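Local coordinates for bacterial regulatory proteins, tetR family (Corynebacterium glutamicum, PDB 3AQT), which probably binds DNA as a TetR-family transcriptional repressor and takes up resorcinol, its inducer, in a pocket of its all-helical ligand-binding domain, at residues B[48-59]-B[90-100]; B[210-218]-B[227-235]. All blocks are in the same frame, centred on the assembly; numbering follows the deposited sequence.

Contact 1 of 2, residues B[48-59]-B[90-100]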
loop_
_atom_site.group_PDB
_atom_site.type_symbol
_atom_site.label_atom_id
_atom_site.label_comp_id
_atom_site.label_asym_id
_atom_site.label_seq_id
_atom_site.Cartn_x
_atom_site.Cartn_y
_atom_site.Cartn_z
ATOM N N ARG B 48 16.422 15.942 -20.291
ATOM C CA ARG B 48 15.673 15.156 -19.307
ATOM C C ARG B 48 16.543 15.047 -18.064
ATOM O O ARG B 48 16.075 15.255 -16.945
ATOM C CB ARG B 48 15.342 13.742 -19.816
ATOM C CG ARG B 48 14.235 13.688 -20.861
ATOM C CD ARG B 48 13.923 12.269 -21.341
ATOM N NE ARG B 48 12.926 11.578 -20.519
ATOM C CZ ARG B 48 13.198 10.827 -19.450
ATOM N NH1 ARG B 48 14.455 10.652 -19.045
ATOM N NH2 ARG B 48 12.207 10.247 -18.780
ATOM N N ALA B 49 17.816 14.734 -18.271
ATOM C CA ALA B 49 18.756 14.603 -17.174
ATOM C C ALA B 49 18.831 15.889 -16.356
ATOM O O ALA B 49 18.816 15.851 -15.117
ATOM C CB ALA B 49 20.126 14.240 -17.717
ATOM N N ARG B 50 18.902 17.026 -17.047
ATOM C CA ARG B 50 18.980 18.321 -16.378
ATOM C C ARG B 50 17.701 18.670 -15.646
ATOM O O ARG B 50 17.736 19.304 -14.586
ATOM C CB ARG B 50 19.319 19.415 -17.383
ATOM C CG ARG B 50 20.711 19.293 -17.938
ATOM C CD ARG B 50 20.966 20.310 -19.020
ATOM N NE ARG B 50 22.251 20.072 -19.665
ATOM C CZ ARG B 50 22.739 20.812 -20.658
ATOM N NH1 ARG B 50 22.042 21.844 -21.120
ATOM N NH2 ARG B 50 23.925 20.526 -21.182
ATOM N N LEU B 51 16.570 18.267 -16.214
ATOM C CA LEU B 51 15.278 18.515 -15.589
ATOM C C LEU B 51 15.185 17.699 -14.308
ATOM O O LEU B 51 14.736 18.199 -13.273
ATOM C CB LEU B 51 14.137 18.144 -16.541
ATOM C CG LEU B 51 13.912 19.159 -17.667
ATOM C CD1 LEU B 51 12.887 18.642 -18.645
ATOM C CD2 LEU B 51 13.454 20.484 -17.065
ATOM N N ILE B 52 15.631 16.448 -14.376
ATOM C CA ILE B 52 15.609 15.572 -13.212
ATOM C C ILE B 52 16.443 16.195 -12.093
ATOM O O ILE B 52 16.008 16.263 -10.941
ATOM C CB ILE B 52 16.164 14.171 -13.565
ATOM C CG1 ILE B 52 15.194 13.463 -14.513
ATOM C CG2 ILE B 52 16.358 13.342 -12.310
ATOM C CD1 ILE B 52 13.737 13.381 -14.095
ATOM N N THR B 53 17.640 16.660 -12.445
ATOM C CA THR B 53 18.545 17.288 -11.484
ATOM C C THR B 53 17.911 18.550 -10.912
ATOM O O THR B 53 17.997 18.813 -9.708
ATOM C CB THR B 53 19.898 17.664 -12.156
ATOM O OG1 THR B 53 20.536 16.473 -12.635
ATOM C CG2 THR B 53 20.830 18.363 -11.165
ATOM N N SER B 54 17.275 19.330 -11.777
ATOM C CA SER B 54 16.632 20.565 -11.338
ATOM C C SER B 54 15.520 20.262 -10.339
ATOM O O SER B 54 15.482 20.822 -9.236
ATOM C CB SER B 54 16.059 21.323 -12.539
ATOM O OG SER B 54 15.460 22.537 -12.116
ATOM N N ALA B 55 14.623 19.364 -10.733
ATOM C CA ALA B 55 13.507 18.971 -9.884
ATOM C C ALA B 55 13.982 18.466 -8.531
ATOM O O ALA B 55 13.425 18.837 -7.503
ATOM C CB ALA B 55 12.667 17.896 -10.576
ATOM N N ARG B 56 15.011 17.625 -8.521
ATOM C CA ARG B 56 15.507 17.090 -7.257
ATOM C C ARG B 56 16.085 18.159 -6.354
ATOM O O ARG B 56 15.816 18.190 -5.164
ATOM C CB ARG B 56 16.580 16.027 -7.481
ATOM C CG ARG B 56 17.079 15.425 -6.170
ATOM C CD ARG B 56 18.291 14.538 -6.382
ATOM N NE ARG B 56 19.435 15.319 -6.838
ATOM C CZ ARG B 56 20.153 15.040 -7.919
ATOM N NH1 ARG B 56 19.854 13.989 -8.671
ATOM N NH2 ARG B 56 21.165 15.824 -8.249
ATOM N N THR B 57 16.904 19.029 -6.918
ATOM C CA THR B 57 17.513 20.072 -6.121
ATOM C C THR B 57 16.465 20.989 -5.499
ATOM O O THR B 57 16.538 21.307 -4.313
ATOM C CB THR B 57 18.492 20.877 -6.972
ATOM O OG1 THR B 57 19.386 19.966 -7.625
ATOM C CG2 THR B 57 19.296 21.839 -6.110
ATOM N N LEU B 58 15.480 21.395 -6.291
ATOM C CA LEU B 58 14.422 22.272 -5.798
ATOM C C LEU B 58 13.497 21.595 -4.775
ATOM O O LEU B 58 13.232 22.145 -3.703
ATOM C CB LEU B 58 13.611 22.812 -6.982
ATOM C CG LEU B 58 14.427 23.715 -7.918
ATOM C CD1 LEU B 58 13.616 24.096 -9.142
ATOM C CD2 LEU B 58 14.868 24.947 -7.157
HETATM N N MSE B 59 13.015 20.398 -5.090
HETATM C CA MSE B 59 12.132 19.694 -4.169
HETATM C C MSE B 59 12.811 19.357 -2.849
HETATM O O MSE B 59 12.161 19.315 -1.806
HETATM C CB MSE B 59 11.596 18.422 -4.811
HETATM C CG MSE B 59 10.666 18.697 -5.969
HETATM SE SE MSE B 59 10.234 17.094 -6.921
HETATM C CE MSE B 59 8.983 17.821 -8.213
ATOM N N ARG B 90 3.791 15.670 -15.357
ATOM C CA ARG B 90 4.487 15.923 -14.113
ATOM C C ARG B 90 4.841 14.614 -13.412
ATOM O O ARG B 90 5.956 14.447 -12.933
ATOM C CB ARG B 90 3.609 16.787 -13.203
ATOM C CG ARG B 90 4.262 17.163 -11.881
ATOM C CD ARG B 90 3.403 18.134 -11.087
ATOM N NE ARG B 90 4.187 18.892 -10.112
ATOM C CZ ARG B 90 4.679 18.385 -8.987
ATOM N NH1 ARG B 90 4.467 17.110 -8.691
ATOM N NH2 ARG B 90 5.375 19.154 -8.157
ATOM N N GLU B 91 3.887 13.689 -13.359
ATOM C CA GLU B 91 4.094 12.400 -12.707
ATOM C C GLU B 91 5.348 11.668 -13.156
ATOM O O GLU B 91 6.088 11.150 -12.325
ATOM C CB GLU B 91 2.881 11.486 -12.925
ATOM C CG GLU B 91 2.012 11.311 -11.693
ATOM C CD GLU B 91 2.756 10.668 -10.525
ATOM O OE1 GLU B 91 3.214 9.510 -10.667
ATOM O OE2 GLU B 91 2.882 11.322 -9.462
ATOM N N GLN B 92 5.581 11.611 -14.464
ATOM C CA GLN B 92 6.753 10.920 -14.980
ATOM C C GLN B 92 8.027 11.501 -14.359
ATOM O O GLN B 92 8.904 10.758 -13.907
ATOM C CB GLN B 92 6.817 11.034 -16.508
ATOM C CG GLN B 92 6.715 9.695 -17.254
ATOM C CD GLN B 92 7.911 9.439 -18.187
ATOM O OE1 GLN B 92 8.115 10.146 -19.178
ATOM N NE2 GLN B 92 8.706 8.422 -17.861
ATOM N N LEU B 93 8.120 12.827 -14.324
ATOM C CA LEU B 93 9.287 13.487 -13.758
ATOM C C LEU B 93 9.418 13.177 -12.281
ATOM O O LEU B 93 10.518 12.986 -11.775
ATOM C CB LEU B 93 9.187 15.003 -13.947
ATOM C CG LEU B 93 10.260 15.852 -13.251
ATOM C CD1 LEU B 93 11.598 15.675 -13.963
ATOM C CD2 LEU B 93 9.849 17.314 -13.266
ATOM N N LEU B 94 8.291 13.142 -11.584
ATOM C CA LEU B 94 8.287 12.860 -10.157
ATOM C C LEU B 94 8.855 11.457 -9.954
ATOM O O LEU B 94 9.684 11.214 -9.077
ATOM C CB LEU B 94 6.858 12.922 -9.620
ATOM C CG LEU B 94 6.635 13.554 -8.244
ATOM C CD1 LEU B 94 7.543 12.899 -7.201
ATOM C CD2 LEU B 94 6.925 15.054 -8.336
ATOM N N GLN B 95 8.408 10.536 -10.793
ATOM C CA GLN B 95 8.863 9.166 -10.713
ATOM C C GLN B 95 10.362 9.026 -10.952
ATOM O O GLN B 95 11.024 8.225 -10.289
ATOM C CB GLN B 95 8.065 8.310 -11.689
ATOM C CG GLN B 95 6.674 8.010 -11.171
ATOM C CD GLN B 95 5.866 7.180 -12.132
ATOM O OE1 GLN B 95 6.392 6.285 -12.799
ATOM N NE2 GLN B 95 4.576 7.459 -12.206
ATOM N N ALA B 96 10.900 9.810 -11.881
ATOM C CA ALA B 96 12.328 9.763 -12.171
ATOM C C ALA B 96 13.109 10.251 -10.962
ATOM O O ALA B 96 14.146 9.689 -10.624
ATOM C CB ALA B 96 12.652 10.615 -13.383
ATOM N N VAL B 97 12.605 11.292 -10.306
ATOM C CA VAL B 97 13.261 11.832 -9.123
ATOM C C VAL B 97 13.226 10.800 -7.991
ATOM O O VAL B 97 14.206 10.632 -7.264
ATOM C CB VAL B 97 12.576 13.156 -8.670
ATOM C CG1 VAL B 97 13.085 13.595 -7.304
ATOM C CG2 VAL B 97 12.859 14.244 -9.692
ATOM N N ALA B 98 12.094 10.113 -7.843
ATOM C CA ALA B 98 11.954 9.087 -6.809
ATOM C C ALA B 98 12.884 7.907 -7.116
ATOM O O ALA B 98 13.502 7.349 -6.212
ATOM C CB ALA B 98 10.503 8.606 -6.726
ATOM N N GLU B 99 12.982 7.526 -8.388
ATOM C CA GLU B 99 13.866 6.423 -8.761
ATOM C C GLU B 99 15.291 6.775 -8.355
ATOM O O GLU B 99 16.019 5.944 -7.803
ATOM C CB GLU B 99 13.825 6.151 -10.269
ATOM C CG GLU B 99 12.658 5.282 -10.722
ATOM C CD GLU B 99 12.858 4.703 -12.122
ATOM O OE1 GLU B 99 13.944 4.892 -12.714
ATOM O OE2 GLU B 99 11.928 4.044 -12.633
ATOM N N ASP B 100 15.681 8.014 -8.628
ATOM C CA ASP B 100 17.011 8.478 -8.299
ATOM C C ASP B 100 17.245 8.362 -6.794
ATOM O O ASP B 100 18.293 7.897 -6.355
ATOM C CB ASP B 100 17.181 9.929 -8.764
ATOM C CG ASP B 100 18.552 10.493 -8.434
ATOM O OD1 ASP B 100 19.543 10.075 -9.074
ATOM O OD2 ASP B 100 18.637 11.353 -7.530
HETATM O O HOH W 1 20.549 12.478 -11.230
#
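The guanidinium of Arg56 receives Asp100 at its edge, and the CA of Thr53 sits over one face toward the rim. Arg56 NH1 donates to Asp100 OD2 at 3.1 Å in a bent salt bridge, with an N-H...O angle of 141°. It meets the oxygen from above the carboxylate plane, the two flat groups being 30° apart. A water in the guanidinium plane accepts from the same NH1 and reaches Asp100 OD1 through a weak bond. CG anti to the backbone N and a bend at chi3 lay the Arg56 guanidinium back over Thr53, with NH1 turned to Asp100. Further along, Arg48 NH2 and Gln92 NE2 are 4.1 Å from each other. Arg90, whose NH2 hydrogen-bonds to the carbonyl oxygens of Val64 and Val67, has Met59 CE oblique to its guanidinium. Between these polar ends the packing is apolar: Ala55 CB meets Val97 CG2 at 3.8 Å and Leu93 CD2 at 3.9 Å. The selenomethionine Met59 extends its CE to Leu94 CD2 (3.5 Å). Ile72 of helix 69-75 touches Leu51, Ala55 and Leu93. The axes of the two segments cross at -75°, 9.4 Å apart. The topology is that of the TetR DNA-binding domain, whose first helix packs against the predicted helix-turn-helix and the long helix leading to the ligand-binding domain.

Contact 2 of 2, residues B[210-218]-B[227-235]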
loop_
_atom_site.group_PDB
_atom_site.type_symbol
_atom_site.label_atom_id
_atom_site.label_comp_id
_atom_site.label_asym_id
_atom_site.label_seq_id
_atom_site.Cartn_x
_atom_site.Cartn_y
_atom_site.Cartn_z
ATOM N N ASP B 210 11.256 2.226 13.265
ATOM C CA ASP B 210 11.915 1.391 12.276
ATOM C C ASP B 210 12.081 -0.042 12.792
ATOM O O ASP B 210 11.863 -1.011 12.058
ATOM C CB ASP B 210 13.273 1.999 11.909
ATOM C CG ASP B 210 14.236 2.040 13.084
ATOM O OD1 ASP B 210 13.811 2.408 14.194
ATOM O OD2 ASP B 210 15.427 1.718 12.895
ATOM N N GLN B 211 12.451 -0.174 14.061
ATOM C CA GLN B 211 12.636 -1.491 14.658
ATOM C C GLN B 211 11.340 -2.280 14.678
ATOM O O GLN B 211 11.292 -3.434 14.250
ATOM C CB GLN B 211 13.172 -1.358 16.081
ATOM C CG GLN B 211 14.624 -0.913 16.163
ATOM C CD GLN B 211 15.136 -0.884 17.591
ATOM O OE1 GLN B 211 14.694 -1.664 18.433
ATOM N NE2 GLN B 211 16.083 0.002 17.866
ATOM N N ILE B 212 10.287 -1.645 15.172
ATOM C CA ILE B 212 8.987 -2.282 15.262
ATOM C C ILE B 212 8.494 -2.706 13.890
ATOM O O ILE B 212 7.943 -3.792 13.732
ATOM C CB ILE B 212 7.965 -1.337 15.912
ATOM C CG1 ILE B 212 8.430 -0.982 17.325
ATOM C CG2 ILE B 212 6.601 -2.003 15.968
ATOM C CD1 ILE B 212 7.724 0.218 17.953
ATOM N N PHE B 213 8.695 -1.860 12.887
ATOM C CA PHE B 213 8.263 -2.216 11.549
ATOM C C PHE B 213 9.068 -3.396 11.008
ATOM O O PHE B 213 8.508 -4.338 10.449
ATOM C CB PHE B 213 8.397 -1.035 10.584
ATOM C CG PHE B 213 8.107 -1.407 9.156
ATOM C CD1 PHE B 213 6.824 -1.773 8.770
ATOM C CD2 PHE B 213 9.133 -1.485 8.222
ATOM C CE1 PHE B 213 6.570 -2.218 7.475
ATOM C CE2 PHE B 213 8.891 -1.929 6.929
ATOM C CZ PHE B 213 7.607 -2.298 6.553
ATOM N N ALA B 214 10.385 -3.343 11.172
ATOM C CA ALA B 214 11.242 -4.417 10.680
ATOM C C ALA B 214 10.882 -5.747 11.329
ATOM O O ALA B 214 10.873 -6.792 10.667
ATOM C CB ALA B 214 12.709 -4.082 10.934
ATOM N N ALA B 215 10.580 -5.715 12.625
ATOM C CA ALA B 215 10.219 -6.944 13.329
ATOM C C ALA B 215 8.983 -7.582 12.706
ATOM O O ALA B 215 8.942 -8.793 12.482
ATOM C CB ALA B 215 9.970 -6.653 14.799
ATOM N N ALA B 216 7.975 -6.760 12.424
ATOM C CA ALA B 216 6.741 -7.259 11.822
ATOM C C ALA B 216 7.012 -7.895 10.465
ATOM O O ALA B 216 6.402 -8.912 10.120
ATOM C CB ALA B 216 5.724 -6.132 11.680
HETATM N N MSE B 217 7.923 -7.307 9.693
HETATM C CA MSE B 217 8.237 -7.868 8.385
HETATM C C MSE B 217 8.998 -9.175 8.555
HETATM O O MSE B 217 8.832 -10.106 7.754
HETATM C CB MSE B 217 9.041 -6.875 7.534
HETATM C CG MSE B 217 8.255 -5.638 7.083
HETATM SE SE MSE B 217 6.516 -6.019 6.255
HETATM C CE MSE B 217 7.098 -7.255 4.905
ATOM N N LEU B 218 9.819 -9.251 9.606
ATOM C CA LEU B 218 10.578 -10.465 9.882
ATOM C C LEU B 218 9.610 -11.566 10.262
ATOM O O LEU B 218 9.765 -12.711 9.848
ATOM C CB LEU B 218 11.592 -10.250 11.015
ATOM C CG LEU B 218 12.882 -9.525 10.616
ATOM C CD1 LEU B 218 13.817 -9.404 11.798
ATOM C CD2 LEU B 218 13.558 -10.299 9.500
ATOM N N GLU B 227 12.174 -13.650 18.540
ATOM C CA GLU B 227 13.482 -13.454 17.943
ATOM C C GLU B 227 13.499 -12.225 17.033
ATOM O O GLU B 227 14.465 -11.453 17.038
ATOM C CB GLU B 227 13.894 -14.707 17.172
ATOM C CG GLU B 227 15.221 -14.580 16.462
ATOM C CD GLU B 227 15.730 -15.913 15.949
ATOM O OE1 GLU B 227 14.896 -16.820 15.727
ATOM O OE2 GLU B 227 16.960 -16.046 15.756
ATOM N N ALA B 228 12.415 -12.038 16.280
ATOM C CA ALA B 228 12.280 -10.912 15.355
ATOM C C ALA B 228 12.623 -9.566 15.983
ATOM O O ALA B 228 13.422 -8.805 15.445
ATOM C CB ALA B 228 10.864 -10.869 14.791
ATOM N N ARG B 229 12.007 -9.275 17.120
ATOM C CA ARG B 229 12.240 -8.021 17.820
ATOM C C ARG B 229 13.732 -7.839 18.112
ATOM O O ARG B 229 14.306 -6.776 17.869
ATOM C CB ARG B 229 11.426 -8.013 19.121
ATOM C CG ARG B 229 11.616 -6.787 19.994
ATOM C CD ARG B 229 11.194 -5.516 19.278
ATOM N NE ARG B 229 11.728 -4.326 19.937
ATOM C CZ ARG B 229 11.498 -3.081 19.532
ATOM N NH1 ARG B 229 10.737 -2.860 18.467
ATOM N NH2 ARG B 229 12.032 -2.056 20.186
ATOM N N GLU B 230 14.360 -8.886 18.630
ATOM C CA GLU B 230 15.780 -8.834 18.953
ATOM C C GLU B 230 16.626 -8.519 17.726
ATOM O O GLU B 230 17.533 -7.686 17.779
ATOM C CB GLU B 230 16.232 -10.168 19.558
ATOM C CG GLU B 230 17.740 -10.339 19.634
ATOM C CD GLU B 230 18.296 -11.263 18.558
ATOM O OE1 GLU B 230 17.746 -12.375 18.384
ATOM O OE2 GLU B 230 19.289 -10.881 17.898
ATOM N N ILE B 231 16.338 -9.197 16.623
ATOM C CA ILE B 231 17.094 -8.973 15.404
ATOM C C ILE B 231 16.925 -7.542 14.896
ATOM O O ILE B 231 17.872 -6.936 14.410
ATOM C CB ILE B 231 16.665 -9.948 14.305
ATOM C CG1 ILE B 231 16.929 -11.380 14.765
ATOM C CG2 ILE B 231 17.427 -9.644 13.024
ATOM C CD1 ILE B 231 18.186 -12.102 14.268
ATOM N N ALA B 232 15.721 -7.000 15.021
ATOM C CA ALA B 232 15.457 -5.649 14.558
ATOM C C ALA B 232 16.032 -4.596 15.486
ATOM O O ALA B 232 15.964 -3.401 15.186
ATOM C CB ALA B 232 13.965 -5.437 14.406
ATOM N N SER B 233 16.598 -5.029 16.609
ATOM C CA SER B 233 17.174 -4.094 17.573
ATOM C C SER B 233 18.703 -4.071 17.567
ATOM O O SER B 233 19.316 -3.346 18.345
ATOM C CB SER B 233 16.687 -4.430 18.982
ATOM O OG SER B 233 17.207 -5.686 19.404
ATOM N N ARG B 234 19.320 -4.866 16.699
ATOM C CA ARG B 234 20.775 -4.908 16.609
ATOM C C ARG B 234 21.334 -3.574 16.136
ATOM O O ARG B 234 20.669 -2.839 15.417
ATOM C CB ARG B 234 21.202 -6.010 15.650
ATOM C CG ARG B 234 20.819 -7.381 16.130
ATOM C CD ARG B 234 21.207 -8.443 15.135
ATOM N NE ARG B 234 20.856 -9.754 15.654
ATOM C CZ ARG B 234 21.011 -10.890 14.992
ATOM N NH1 ARG B 234 21.517 -10.881 13.766
ATOM N NH2 ARG B 234 20.656 -12.038 15.559
ATOM N N PRO B 235 22.571 -3.242 16.533
ATOM C CA PRO B 235 23.152 -1.965 16.103
ATOM C C PRO B 235 23.099 -1.847 14.581
ATOM O O PRO B 235 23.480 -2.774 13.861
ATOM C CB PRO B 235 24.576 -2.040 16.642
ATOM C CG PRO B 235 24.424 -2.907 17.857
ATOM C CD PRO B 235 23.533 -4.006 17.341
#
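Ala232 CB lies 3.9 Å from Ala214 CB and close to Ala215, whose CA comes 4.9 Å from the CA of Ala228. Leu218 covers the end of this apolar row: its CB meets Ala228 CB at 3.9 Å, and its side chain crosses that of Ile231 at about a right angle, CD1 3.8 Å from Ile231 CG2. The axes of the short helical segments 210-218 and 227-231 approach to 8.1 Å, their N-to-C directions 137° apart. Polar side chains meet without a cross-segment hydrogen bond. Gln211 OE1 stands over one face of the Arg229 guanidinium, 3.2 Å from NH2 but at a poor angle, and Ile212 CG1 comes to the edge. A bend at chi2 (61°) turns the Arg229 chain back to these residues, although its CB points away from them. Within 227-235, Glu230 O accepts from both the N and OG of Ser233, and Glu230 OE2 takes Arg234 NE at 3.0 Å in a salt bridge; Arg234 NH1 pairs with Glu121. In the second subunit, Leu182 packs on Ile212 and Glu178 forms a long, weak ion pair with Arg229. The chemistry implies a junction made by close alanine packing, with the charges of Glu230 and Arg234 paired away from it.

Contacts 1 and 2 lie on opposite sides of the chain's centre, their own centres 33 Å apart and their nearest atoms about 17 Å apart. Contact 1 belongs to the TetR DNA-binding domain, contact 2 to the C-terminal ligand-binding domain, and they follow one another along the chain. The side chain of Leu218 in contact 2 is about 9 Å from the bound resorcinol, outside the direct pocket. Helix 90-111 joins the two regions, since it supplies half of contact 1 and carries the pocket residue Leu109. The second subunit reaches contact 2, whereas contact 1 is made within one subunit, with the second subunit touching neither of its segments.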